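Side-chain contacts in MIPZ (Caulobacter crescentus, PDB 2XJ9), which is a P-loop ATPase that dimerises, binds the nucleoid and inhibits cell division, probably thereby positioning the division plane: residues 29-34 with 233-238; 39-44 with 116-121; 56-61 with 228-233; 185-190 with 223-228. The protein carries 1 engineered substitution. All blocks are in the same frame, centred on the assembly; numbering follows the deposited sequence.

Interaction 1: 29-34 with 233-238; sequences LLYGGA and TIADLS
The hydroxyl of Y31 points at the carboxylate of D236, donating a hydrogen bond from OH to OD2 over 2.7 Å. The tyrosine comes from the turn that ends helix 18-30, the aspartate from the short 3-10 segment 234-236. Their side chains cross at about a right angle, with ring and carboxylate planes 67° apart. The bond reaches OD2 on its anti side and 15° out of the carboxylate plane. The carbonyl O of A235 sits over one face of the tyrosine ring, offset toward the rim, 3.6 Å from Y31 CZ, and the A235 methyl lies over the same face, with CB 4.2 Å from Y31 CD1. With CG beside the backbone N (chi1 -71°), the D236 carboxylate lies where OD1 can turn back to accept from T233 N at 2.9 Å through its anti lone pair, which ties the carboxylate to the start of its own 3-10 turn. OD2 also forms a salt bridge with R55, while L66 and P67 pack against the tyrosine. The carboxylate is thus held through both oxygens, probably ionised, and joins the loop to the end of helix 18-30 by hydrogen bond and to helix 47-62 by salt bridge.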
# COMPACT_ATOMS: atom_id res chain seq x y z
N LEU A 29 -21.17 9.84 -6.03
CA LEU A 29 -21.82 11.05 -5.52
C LEU A 29 -22.12 12.05 -6.63
O LEU A 29 -23.26 12.43 -6.84
CB LEU A 29 -20.98 11.71 -4.44
CG LEU A 29 -20.98 10.87 -3.17
CD1 LEU A 29 -19.92 11.30 -2.21
CD2 LEU A 29 -22.34 10.95 -2.52
N LEU A 30 -21.09 12.50 -7.32
CA LEU A 30 -21.30 13.29 -8.52
C LEU A 30 -22.55 12.86 -9.31
O LEU A 30 -23.37 13.72 -9.68
CB LEU A 30 -20.07 13.22 -9.41
CG LEU A 30 -19.17 14.44 -9.32
CD1 LEU A 30 -19.30 15.08 -7.95
CD2 LEU A 30 -17.73 14.07 -9.64
N TYR A 31 -22.70 11.55 -9.55
CA TYR A 31 -23.79 11.01 -10.37
C TYR A 31 -25.08 10.84 -9.59
O TYR A 31 -26.08 10.36 -10.12
CB TYR A 31 -23.39 9.69 -11.03
CG TYR A 31 -22.63 9.82 -12.33
CD1 TYR A 31 -21.24 9.75 -12.36
CD2 TYR A 31 -23.29 10.01 -13.53
CE1 TYR A 31 -20.53 9.87 -13.55
CE2 TYR A 31 -22.59 10.13 -14.73
CZ TYR A 31 -21.21 10.06 -14.74
OH TYR A 31 -20.52 10.19 -15.93
N GLY A 32 -25.05 11.21 -8.31
CA GLY A 32 -26.26 11.27 -7.52
C GLY A 32 -26.68 12.72 -7.32
O GLY A 32 -27.37 13.06 -6.36
N GLY A 33 -26.23 13.58 -8.21
CA GLY A 33 -26.56 14.99 -8.12
C GLY A 33 -25.72 15.83 -7.17
O GLY A 33 -25.65 17.05 -7.34
N ALA A 34 -25.08 15.20 -6.19
CA ALA A 34 -24.27 15.93 -5.21
C ALA A 34 -23.14 16.74 -5.84
O ALA A 34 -22.80 16.58 -7.01
CB ALA A 34 -23.74 15.00 -4.16
N THR A 233 -14.42 5.89 -14.25
CA THR A 233 -14.80 4.74 -13.43
C THR A 233 -15.99 4.01 -14.07
O THR A 233 -16.47 4.44 -15.12
CB THR A 233 -15.17 5.16 -12.00
OG1 THR A 233 -16.50 5.68 -11.99
CG2 THR A 233 -14.23 6.23 -11.50
N ILE A 234 -16.45 2.91 -13.47
CA ILE A 234 -17.62 2.20 -14.01
C ILE A 234 -18.83 3.11 -14.12
O ILE A 234 -19.65 2.98 -15.03
CB ILE A 234 -18.06 0.98 -13.14
CG1 ILE A 234 -17.17 0.81 -11.93
CG2 ILE A 234 -18.11 -0.28 -13.97
CD1 ILE A 234 -17.51 1.76 -10.83
N ALA A 235 -18.96 4.03 -13.17
CA ALA A 235 -20.08 4.93 -13.12
C ALA A 235 -20.14 5.83 -14.36
O ALA A 235 -21.13 6.51 -14.58
CB ALA A 235 -20.01 5.76 -11.86
N ASP A 236 -19.08 5.82 -15.17
CA ASP A 236 -19.02 6.63 -16.37
C ASP A 236 -19.36 5.86 -17.64
O ASP A 236 -19.50 6.44 -18.70
CB ASP A 236 -17.62 7.19 -16.55
CG ASP A 236 -17.29 8.24 -15.55
OD1 ASP A 236 -16.29 8.07 -14.83
OD2 ASP A 236 -18.03 9.25 -15.50
N LEU A 237 -19.48 4.55 -17.53
CA LEU A 237 -19.52 3.72 -18.72
C LEU A 237 -20.89 3.51 -19.34
O LEU A 237 -21.37 2.39 -19.48
CB LEU A 237 -18.78 2.40 -18.50
CG LEU A 237 -17.30 2.61 -18.20
CD1 LEU A 237 -16.63 1.26 -18.08
CD2 LEU A 237 -16.66 3.45 -19.27
N SER A 238 -21.44 4.61 -19.83
CA SER A 238 -22.56 4.60 -20.76
C SER A 238 -22.10 4.32 -22.20
O SER A 238 -20.90 4.37 -22.50
CB SER A 238 -23.27 5.94 -20.73
OG SER A 238 -22.47 6.92 -21.39

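Interaction 2: 39-44 with 116-121; sequences IDLALR and SAITRM. Engineered in segment 39-44: A42 (natural residue Asp).
L41 and I118 make the core of this largely apolar contact, which has no hydrogen bond between its two segments and in which a loop leaving a strand meets the first turn of a helix. The CD1 methyl of L41 lies against the helix backbone, 3.7 Å from I118 O, while the isoleucine answers with its own CD1, 3.9 Å from L41 CB. A second leucine completes the first shell: L43 and I118 reach toward each other tip to tip, their CD1 atoms 4.0 Å apart. For I118 this follows from a CG1 placed between backbone N and carbonyl carbon (chi1 59°), which extends the ethyl branch toward the loop. Further out, L41 also rests on I109, and L43 on A82 and Q89. The loop is shaped by an Asx turn in which D40 OD2 accepts from A42 N at 2.7 Å, A42 being an engineered residue, while D40 OD1 takes A49 N. S116 gives helix 117-124 a weak N-cap through T119 N. Backbone bonds from I39 and L41 to D110 hold strand 36-40 beside strand 106-110. Such packing at the C-terminal ends of neighbouring parallel strands belongs to the P-loop NTPase fold, where loops of this kind approach the nucleotide and magnesium.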
# COMPACT_ATOMS: atom_id res chain seq x y z
N ILE A 39 -10.12 16.35 -1.76
CA ILE A 39 -8.86 16.78 -1.19
C ILE A 39 -7.96 15.59 -0.99
O ILE A 39 -8.34 14.64 -0.30
CB ILE A 39 -9.07 17.40 0.19
CG1 ILE A 39 -10.05 18.57 0.11
CG2 ILE A 39 -7.74 17.82 0.80
CD1 ILE A 39 -10.25 19.24 1.41
N ASP A 40 -6.76 15.64 -1.58
CA ASP A 40 -5.79 14.55 -1.53
C ASP A 40 -4.62 14.95 -0.66
O ASP A 40 -3.86 15.84 -1.02
CB ASP A 40 -5.28 14.23 -2.94
CG ASP A 40 -4.36 12.98 -3.00
OD1 ASP A 40 -4.24 12.39 -4.10
OD2 ASP A 40 -3.77 12.58 -1.96
N LEU A 41 -4.46 14.28 0.48
CA LEU A 41 -3.37 14.55 1.40
C LEU A 41 -2.16 13.63 1.25
O LEU A 41 -1.25 13.66 2.08
CB LEU A 41 -3.85 14.44 2.84
CG LEU A 41 -5.11 15.19 3.21
CD1 LEU A 41 -5.20 15.24 4.70
CD2 LEU A 41 -5.07 16.57 2.61
N ALA A 42 -2.15 12.78 0.22
CA ALA A 42 -0.93 12.07 -0.15
C ALA A 42 -0.12 13.02 -1.03
O ALA A 42 -0.26 13.05 -2.25
CB ALA A 42 -1.25 10.78 -0.87
N LEU A 43 0.73 13.82 -0.39
CA LEU A 43 1.26 15.00 -1.05
C LEU A 43 2.12 14.65 -2.22
O LEU A 43 2.05 15.32 -3.25
CB LEU A 43 2.00 15.89 -0.06
CG LEU A 43 1.04 16.59 0.89
CD1 LEU A 43 1.76 17.30 2.02
CD2 LEU A 43 0.18 17.54 0.13
N ARG A 44 2.94 13.60 -2.09
CA ARG A 44 3.78 13.13 -3.20
C ARG A 44 3.01 12.26 -4.22
O ARG A 44 2.95 12.61 -5.41
CB ARG A 44 5.03 12.40 -2.70
CG ARG A 44 5.66 13.06 -1.50
CD ARG A 44 7.15 13.27 -1.61
NE ARG A 44 7.84 12.21 -2.27
CZ ARG A 44 8.86 12.24 -3.13
NH1 ARG A 44 9.45 13.34 -3.57
NH2 ARG A 44 9.28 11.06 -3.56
N SER A 116 0.79 11.63 9.78
CA SER A 116 1.17 13.03 9.58
C SER A 116 0.21 13.98 10.28
O SER A 116 -0.84 13.57 10.79
CB SER A 116 1.25 13.38 8.09
OG SER A 116 0.02 13.18 7.42
N ALA A 117 0.58 15.25 10.31
CA ALA A 117 -0.24 16.22 11.00
C ALA A 117 -1.56 16.35 10.27
O ALA A 117 -2.63 16.22 10.86
CB ALA A 117 0.47 17.56 11.07
N ILE A 118 -1.48 16.61 8.97
CA ILE A 118 -2.70 16.84 8.21
C ILE A 118 -3.59 15.61 8.25
O ILE A 118 -4.81 15.70 8.38
CB ILE A 118 -2.39 17.28 6.80
CG1 ILE A 118 -1.56 16.24 6.07
CG2 ILE A 118 -1.65 18.60 6.82
CD1 ILE A 118 -1.23 16.64 4.64
N THR A 119 -2.99 14.44 8.18
CA THR A 119 -3.76 13.23 8.36
C THR A 119 -4.51 13.22 9.69
O THR A 119 -5.72 13.03 9.71
CB THR A 119 -2.88 11.99 8.23
OG1 THR A 119 -2.90 11.58 6.87
CG2 THR A 119 -3.42 10.86 9.11
N ARG A 120 -3.81 13.43 10.80
CA ARG A 120 -4.47 13.47 12.11
C ARG A 120 -5.55 14.56 12.21
O ARG A 120 -6.55 14.41 12.91
CB ARG A 120 -3.44 13.71 13.20
CG ARG A 120 -2.27 12.78 13.18
CD ARG A 120 -2.04 12.34 14.60
NE ARG A 120 -1.16 11.22 14.68
CZ ARG A 120 -1.37 9.96 15.05
NH1 ARG A 120 -2.51 9.45 15.49
NH2 ARG A 120 -0.30 9.19 14.98
N MET A 121 -5.33 15.67 11.51
CA MET A 121 -6.27 16.78 11.52
C MET A 121 -7.54 16.40 10.81
O MET A 121 -8.62 16.88 11.15
CB MET A 121 -5.66 17.99 10.80
CG MET A 121 -4.65 18.76 11.61
SD MET A 121 -5.23 20.45 11.67
CE MET A 121 -5.41 20.82 9.94

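Interaction 3: 56-61 with 228-233; sequences RAWLDN and FPFGLT
W58, on helix 47-62, presents one face of its indole to the loop carrying F230 and L232, and both loop residues settle over that face. The aromatic part is an offset edge-to-face pair: the edge of F230 is turned toward the face of the tryptophan, the F230 ring centroid lies 5.3 Å from the centroid of the W58 five-membered ring, and the planes meet at 60°. F230 CD2 lies 3.8 Å from both CD1 and NE1 of W58.

Two CH-pi contacts divide the indole between them. F230 CB stands 4.2 Å from the centroid of the W58 five-membered ring, and L232 CD1 stands 4.2 Å from that of the six-membered ring, only 9° off its normal. Plain dispersion adds the other leucine methyl, L232 CD2, 3.8 Å from W58 CE3. With CG anti to the backbone N (chi1 -174°), the indole extends from the helix to meet the loop broadly, and L59 CD2 borders it in the ring plane.

Polar atoms take a smaller part. The carbonyl O of F230 approaches W58 CB, and the next carbonyl, G231 O, accepts from R55 of the same helix. G231 itself has a positive phi, which favours glycine.

P148 of the second subunit packs on both W58 and F230, so this aromatic cluster reaches the dimer interface. Within this P-loop ATPase the edge-to-face and CH-pi packing joins the long connection between strand 213-215 and helix 249-263 to helix 47-62.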
# COMPACT_ATOMS: atom_id res chain seq x y z
N ARG A 56 -9.92 15.43 -16.30
CA ARG A 56 -9.79 16.74 -16.89
C ARG A 56 -9.19 16.66 -18.29
O ARG A 56 -9.84 16.98 -19.27
CB ARG A 56 -8.92 17.61 -15.97
CG ARG A 56 -8.75 19.08 -16.36
CD ARG A 56 -10.08 19.83 -16.51
NE ARG A 56 -10.87 19.29 -17.61
CZ ARG A 56 -11.95 19.88 -18.12
NH1 ARG A 56 -12.62 19.31 -19.12
NH2 ARG A 56 -12.37 21.03 -17.61
N ALA A 57 -7.94 16.19 -18.38
CA ALA A 57 -7.24 16.10 -19.66
C ALA A 57 -7.93 15.22 -20.69
O ALA A 57 -7.85 15.50 -21.88
CB ALA A 57 -5.82 15.64 -19.46
N TRP A 58 -8.60 14.16 -20.23
CA TRP A 58 -9.27 13.23 -21.13
C TRP A 58 -10.61 13.76 -21.68
O TRP A 58 -10.80 13.84 -22.90
CB TRP A 58 -9.48 11.88 -20.45
CG TRP A 58 -10.04 10.84 -21.37
CD1 TRP A 58 -9.33 9.98 -22.15
CD2 TRP A 58 -11.42 10.57 -21.63
NE1 TRP A 58 -10.18 9.18 -22.87
CE2 TRP A 58 -11.47 9.52 -22.58
CE3 TRP A 58 -12.62 11.10 -21.16
CZ2 TRP A 58 -12.66 8.99 -23.05
CZ3 TRP A 58 -13.81 10.58 -21.64
CH2 TRP A 58 -13.82 9.53 -22.57
N LEU A 59 -11.54 14.11 -20.79
CA LEU A 59 -12.81 14.73 -21.19
C LEU A 59 -12.58 15.89 -22.15
O LEU A 59 -13.27 16.04 -23.16
CB LEU A 59 -13.57 15.26 -19.98
CG LEU A 59 -14.23 14.24 -19.06
CD1 LEU A 59 -14.70 14.89 -17.78
CD2 LEU A 59 -15.38 13.58 -19.77
N ASP A 60 -11.62 16.73 -21.80
CA ASP A 60 -11.20 17.80 -22.68
C ASP A 60 -10.89 17.28 -24.10
O ASP A 60 -11.57 17.64 -25.05
CB ASP A 60 -9.99 18.50 -22.07
CG ASP A 60 -9.44 19.59 -22.96
OD1 ASP A 60 -9.32 19.36 -24.18
OD2 ASP A 60 -9.11 20.68 -22.42
N ASN A 61 -9.89 16.42 -24.23
CA ASN A 61 -9.53 15.88 -25.54
C ASN A 61 -10.68 15.26 -26.33
O ASN A 61 -10.82 15.54 -27.52
CB ASN A 61 -8.39 14.88 -25.42
CG ASN A 61 -7.92 14.39 -26.77
OD1 ASN A 61 -8.21 13.26 -27.17
ND2 ASN A 61 -7.21 15.25 -27.49
N PHE A 228 -7.82 4.06 -14.65
CA PHE A 228 -7.10 5.15 -14.00
C PHE A 228 -6.42 6.10 -14.96
O PHE A 228 -6.39 7.30 -14.74
CB PHE A 228 -6.09 4.61 -13.01
CG PHE A 228 -5.15 5.64 -12.47
CD1 PHE A 228 -5.43 6.30 -11.29
CD2 PHE A 228 -3.97 5.94 -13.14
CE1 PHE A 228 -4.54 7.24 -10.78
CE2 PHE A 228 -3.08 6.90 -12.63
CZ PHE A 228 -3.37 7.54 -11.46
N PRO A 229 -5.83 5.57 -16.03
CA PRO A 229 -5.13 6.50 -16.92
C PRO A 229 -6.05 7.53 -17.59
O PRO A 229 -5.57 8.58 -18.02
CB PRO A 229 -4.49 5.58 -17.97
CG PRO A 229 -4.37 4.26 -17.28
CD PRO A 229 -5.55 4.16 -16.35
N PHE A 230 -7.34 7.24 -17.66
CA PHE A 230 -8.30 8.12 -18.32
C PHE A 230 -9.03 8.99 -17.31
O PHE A 230 -9.68 9.96 -17.66
CB PHE A 230 -9.34 7.31 -19.06
CG PHE A 230 -8.76 6.29 -19.99
CD1 PHE A 230 -9.04 4.95 -19.81
CD2 PHE A 230 -7.93 6.67 -21.02
CE1 PHE A 230 -8.51 4.01 -20.66
CE2 PHE A 230 -7.40 5.73 -21.87
CZ PHE A 230 -7.69 4.40 -21.69
N GLY A 231 -8.91 8.62 -16.04
CA GLY A 231 -9.65 9.29 -15.00
C GLY A 231 -11.12 9.03 -15.22
O GLY A 231 -11.89 9.95 -15.28
N LEU A 232 -11.49 7.76 -15.35
CA LEU A 232 -12.89 7.36 -15.45
C LEU A 232 -13.15 6.21 -14.48
O LEU A 232 -12.21 5.61 -13.95
CB LEU A 232 -13.20 6.91 -16.88
CG LEU A 232 -12.87 7.75 -18.12
CD1 LEU A 232 -13.08 6.94 -19.40
CD2 LEU A 232 -13.71 9.01 -18.16
N THR A 233 -14.42 5.89 -14.25
CA THR A 233 -14.80 4.74 -13.43
C THR A 233 -15.99 4.01 -14.07
O THR A 233 -16.47 4.44 -15.12
CB THR A 233 -15.17 5.16 -12.00
OG1 THR A 233 -16.50 5.68 -11.99
CG2 THR A 233 -14.23 6.23 -11.50

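Interaction 4: 185-190 with 223-228; sequences RNRLAT and IYRELF. With AGS (phosphothiophosphoric acid-adenylate ester), chain D.
R187, just past strand 180-186, meets R225 of the loop before helix 249-263, although the backbones come no nearer than 9.7 Å, between the CA atoms of R187 and Y224, and the adenine of the bound ATP analogue lies between the two segments. R187 covers one face of the base with its aliphatic part: CG is 3.3 Å from C5 of the nucleotide, and CD is 3.6 Å from C4. Bends at chi2 (-122°) and chi3 carry the guanidinium on toward the sugar, whose O4' lies over one of its faces.

R225 comes from the other segment and sets a guanidinium face over N3 of the base, with NH2 3.5 Å from that atom. The two guanidinium planes are 74° apart, and R187 NH2 arrives at the edge of the R225 group, 3.1 Å from R225 NH2; both atoms are donors, so no hydrogen bond joins them. Y224 borders the base at N1, which lies in the plane of the tyrosine ring, with CD2 3.3 Å from N6. E256 takes a hydrogen bond with the Y224 hydroxyl, and N186 faces the N6 and N7 edge.

The R187 NH1 bond to N134 of the second subunit fixes R187 without neutralising it, whereas E192 of the second subunit, in a salt bridge with R225 NH1, probably offsets part of the charge where the two guanidinium groups come close; D220 is a long, weak ion-pair partner of both. Arginines that touch both base and neighbouring chain are consistent with coupling nucleotide binding to dimerisation.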
# COMPACT_ATOMS: atom_id res chain seq x y z
N ARG A 185 -13.78 -4.86 3.73
CA ARG A 185 -12.72 -5.69 3.17
C ARG A 185 -12.65 -5.57 1.66
O ARG A 185 -13.64 -5.77 0.97
CB ARG A 185 -12.94 -7.14 3.54
CG ARG A 185 -12.88 -7.46 5.01
CD ARG A 185 -12.47 -8.91 5.08
NE ARG A 185 -13.05 -9.61 6.19
CZ ARG A 185 -13.93 -10.61 6.25
NH1 ARG A 185 -14.23 -10.99 7.47
NH2 ARG A 185 -14.49 -11.24 5.21
N ASN A 186 -11.47 -5.26 1.15
CA ASN A 186 -11.31 -4.88 -0.24
C ASN A 186 -10.38 -5.87 -0.99
O ASN A 186 -9.63 -6.61 -0.37
CB ASN A 186 -10.80 -3.45 -0.27
CG ASN A 186 -10.53 -2.94 -1.65
OD1 ASN A 186 -9.40 -2.56 -1.99
ND2 ASN A 186 -11.57 -2.93 -2.47
N ARG A 187 -10.45 -5.88 -2.32
CA ARG A 187 -9.70 -6.85 -3.13
C ARG A 187 -9.91 -8.30 -2.72
O ARG A 187 -8.98 -9.08 -2.69
CB ARG A 187 -8.20 -6.54 -3.12
CG ARG A 187 -7.81 -5.43 -4.08
CD ARG A 187 -6.80 -5.91 -5.09
NE ARG A 187 -5.45 -5.49 -4.76
CZ ARG A 187 -4.42 -5.66 -5.57
NH1 ARG A 187 -3.22 -5.24 -5.19
NH2 ARG A 187 -4.58 -6.23 -6.74
N LEU A 188 -11.15 -8.65 -2.42
CA LEU A 188 -11.48 -10.03 -2.13
C LEU A 188 -11.29 -10.90 -3.38
O LEU A 188 -11.58 -10.48 -4.51
CB LEU A 188 -12.90 -10.14 -1.61
CG LEU A 188 -13.14 -9.44 -0.26
CD1 LEU A 188 -14.51 -8.75 -0.23
CD2 LEU A 188 -12.97 -10.40 0.91
N ALA A 189 -10.79 -12.12 -3.16
CA ALA A 189 -10.61 -13.08 -4.23
C ALA A 189 -11.51 -14.27 -4.00
O ALA A 189 -12.42 -14.21 -3.17
CB ALA A 189 -9.16 -13.52 -4.28
N THR A 190 -11.24 -15.35 -4.73
CA THR A 190 -12.06 -16.57 -4.77
C THR A 190 -12.18 -17.39 -3.47
O THR A 190 -13.14 -17.23 -2.70
CB THR A 190 -11.54 -17.52 -5.88
OG1 THR A 190 -10.10 -17.57 -5.85
CG2 THR A 190 -12.01 -17.03 -7.25
N ILE A 223 -11.63 -3.73 -13.54
CA ILE A 223 -12.39 -2.53 -13.88
C ILE A 223 -12.23 -1.45 -12.80
O ILE A 223 -12.48 -0.26 -13.04
CB ILE A 223 -13.89 -2.86 -14.13
CG1 ILE A 223 -14.64 -1.64 -14.67
CG2 ILE A 223 -14.55 -3.37 -12.86
CD1 ILE A 223 -14.13 -1.17 -16.01
N TYR A 224 -11.78 -1.87 -11.62
CA TYR A 224 -11.56 -0.92 -10.52
C TYR A 224 -10.22 -0.22 -10.65
O TYR A 224 -9.88 0.65 -9.84
CB TYR A 224 -11.61 -1.64 -9.18
CG TYR A 224 -13.01 -2.02 -8.71
CD1 TYR A 224 -14.12 -1.27 -9.06
CD2 TYR A 224 -13.21 -3.13 -7.91
CE1 TYR A 224 -15.39 -1.63 -8.63
CE2 TYR A 224 -14.46 -3.48 -7.48
CZ TYR A 224 -15.54 -2.72 -7.84
OH TYR A 224 -16.80 -3.07 -7.41
N ARG A 225 -9.45 -0.58 -11.67
CA ARG A 225 -8.05 -0.21 -11.69
C ARG A 225 -7.63 0.14 -13.08
O ARG A 225 -6.63 0.79 -13.30
CB ARG A 225 -7.20 -1.37 -11.18
CG ARG A 225 -6.20 -1.81 -12.17
CD ARG A 225 -5.27 -2.83 -11.62
NE ARG A 225 -5.83 -4.12 -11.48
CZ ARG A 225 -5.66 -5.01 -10.52
NH1 ARG A 225 -6.32 -6.14 -10.69
NH2 ARG A 225 -4.92 -4.82 -9.43
N GLU A 226 -8.44 -0.32 -14.03
CA GLU A 226 -8.08 -0.35 -15.44
C GLU A 226 -8.26 1.00 -16.10
O GLU A 226 -7.62 1.29 -17.12
CB GLU A 226 -8.93 -1.40 -16.14
CG GLU A 226 -8.68 -1.52 -17.61
CD GLU A 226 -9.65 -2.47 -18.30
OE1 GLU A 226 -10.84 -2.49 -17.90
OE2 GLU A 226 -9.23 -3.19 -19.24
N LEU A 227 -9.12 1.85 -15.53
CA LEU A 227 -9.48 3.12 -16.16
C LEU A 227 -8.72 4.32 -15.58
O LEU A 227 -8.95 5.47 -15.97
CB LEU A 227 -10.98 3.35 -16.07
CG LEU A 227 -11.80 2.26 -16.76
CD1 LEU A 227 -13.28 2.41 -16.45
CD2 LEU A 227 -11.54 2.34 -18.24
N PHE A 228 -7.82 4.06 -14.65
CA PHE A 228 -7.10 5.15 -14.00
C PHE A 228 -6.42 6.10 -14.96
O PHE A 228 -6.39 7.30 -14.74
CB PHE A 228 -6.09 4.61 -13.01
CG PHE A 228 -5.15 5.64 -12.47
CD1 PHE A 228 -5.43 6.30 -11.29
CD2 PHE A 228 -3.97 5.94 -13.14
CE1 PHE A 228 -4.54 7.24 -10.78
CE2 PHE A 228 -3.08 6.90 -12.63
CZ PHE A 228 -3.37 7.54 -11.46
PG AGS D . -1.36 4.01 -0.56
S1G AGS D . -0.78 3.73 0.83
O2G AGS D . -0.38 3.93 -1.71
O3G AGS D . -2.22 5.25 -0.69
PB AGS D . -3.98 3.00 -1.15
O1B AGS D . -4.68 2.63 0.14
O2B AGS D . -4.17 4.31 -1.88
O3B AGS D . -2.41 2.80 -0.85
PA AGS D . -4.83 1.91 -3.64
O1A AGS D . -6.22 2.51 -3.66
O2A AGS D . -3.77 2.51 -4.49
O3A AGS D . -4.30 1.79 -2.15
O5' AGS D . -4.92 0.35 -3.96
C5' AGS D . -3.74 -0.44 -3.96
C4' AGS D . -3.58 -1.15 -5.32
O4' AGS D . -4.69 -1.99 -5.44
C3' AGS D . -3.66 -0.25 -6.54
O3' AGS D . -2.86 -0.81 -7.57
C2' AGS D . -5.09 -0.31 -7.04
O2' AGS D . -5.08 -0.12 -8.46
C1' AGS D . -5.47 -1.70 -6.59
N9 AGS D . -6.83 -1.98 -6.08
C8 AGS D . -7.35 -1.54 -4.91
N7 AGS D . -8.61 -2.03 -4.71
C5 AGS D . -8.87 -2.83 -5.76
C6 AGS D . -9.99 -3.66 -6.17
N6 AGS D . -11.09 -3.73 -5.41
N1 AGS D . -9.86 -4.35 -7.33
C2 AGS D . -8.76 -4.28 -8.11
N3 AGS D . -7.70 -3.55 -7.80
C4 AGS D . -7.70 -2.82 -6.65

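In the fold
All four contacts belong to one P-loop ATPase domain built on a parallel sheet, which interactions 2 and 4 both reach. Interaction 4 is nested within interaction 3, and interaction 3 within interaction 1; their later segments run consecutively along the loop before helix 249-263. That loop meets, in turn, the nucleotide pocket, helix 47-62 and the end of helix 18-30. The centres of interactions 1 and 3 are 14 Å apart, and L237 packs on L227 between 1 and 4. Interaction 2, nested within interaction 1, crosses interaction 3 and closes before interaction 4 opens; its centre is 24 to 26 Å from the others. Interactions 2, 3 and 4 touch the second subunit, linking them to dimerisation.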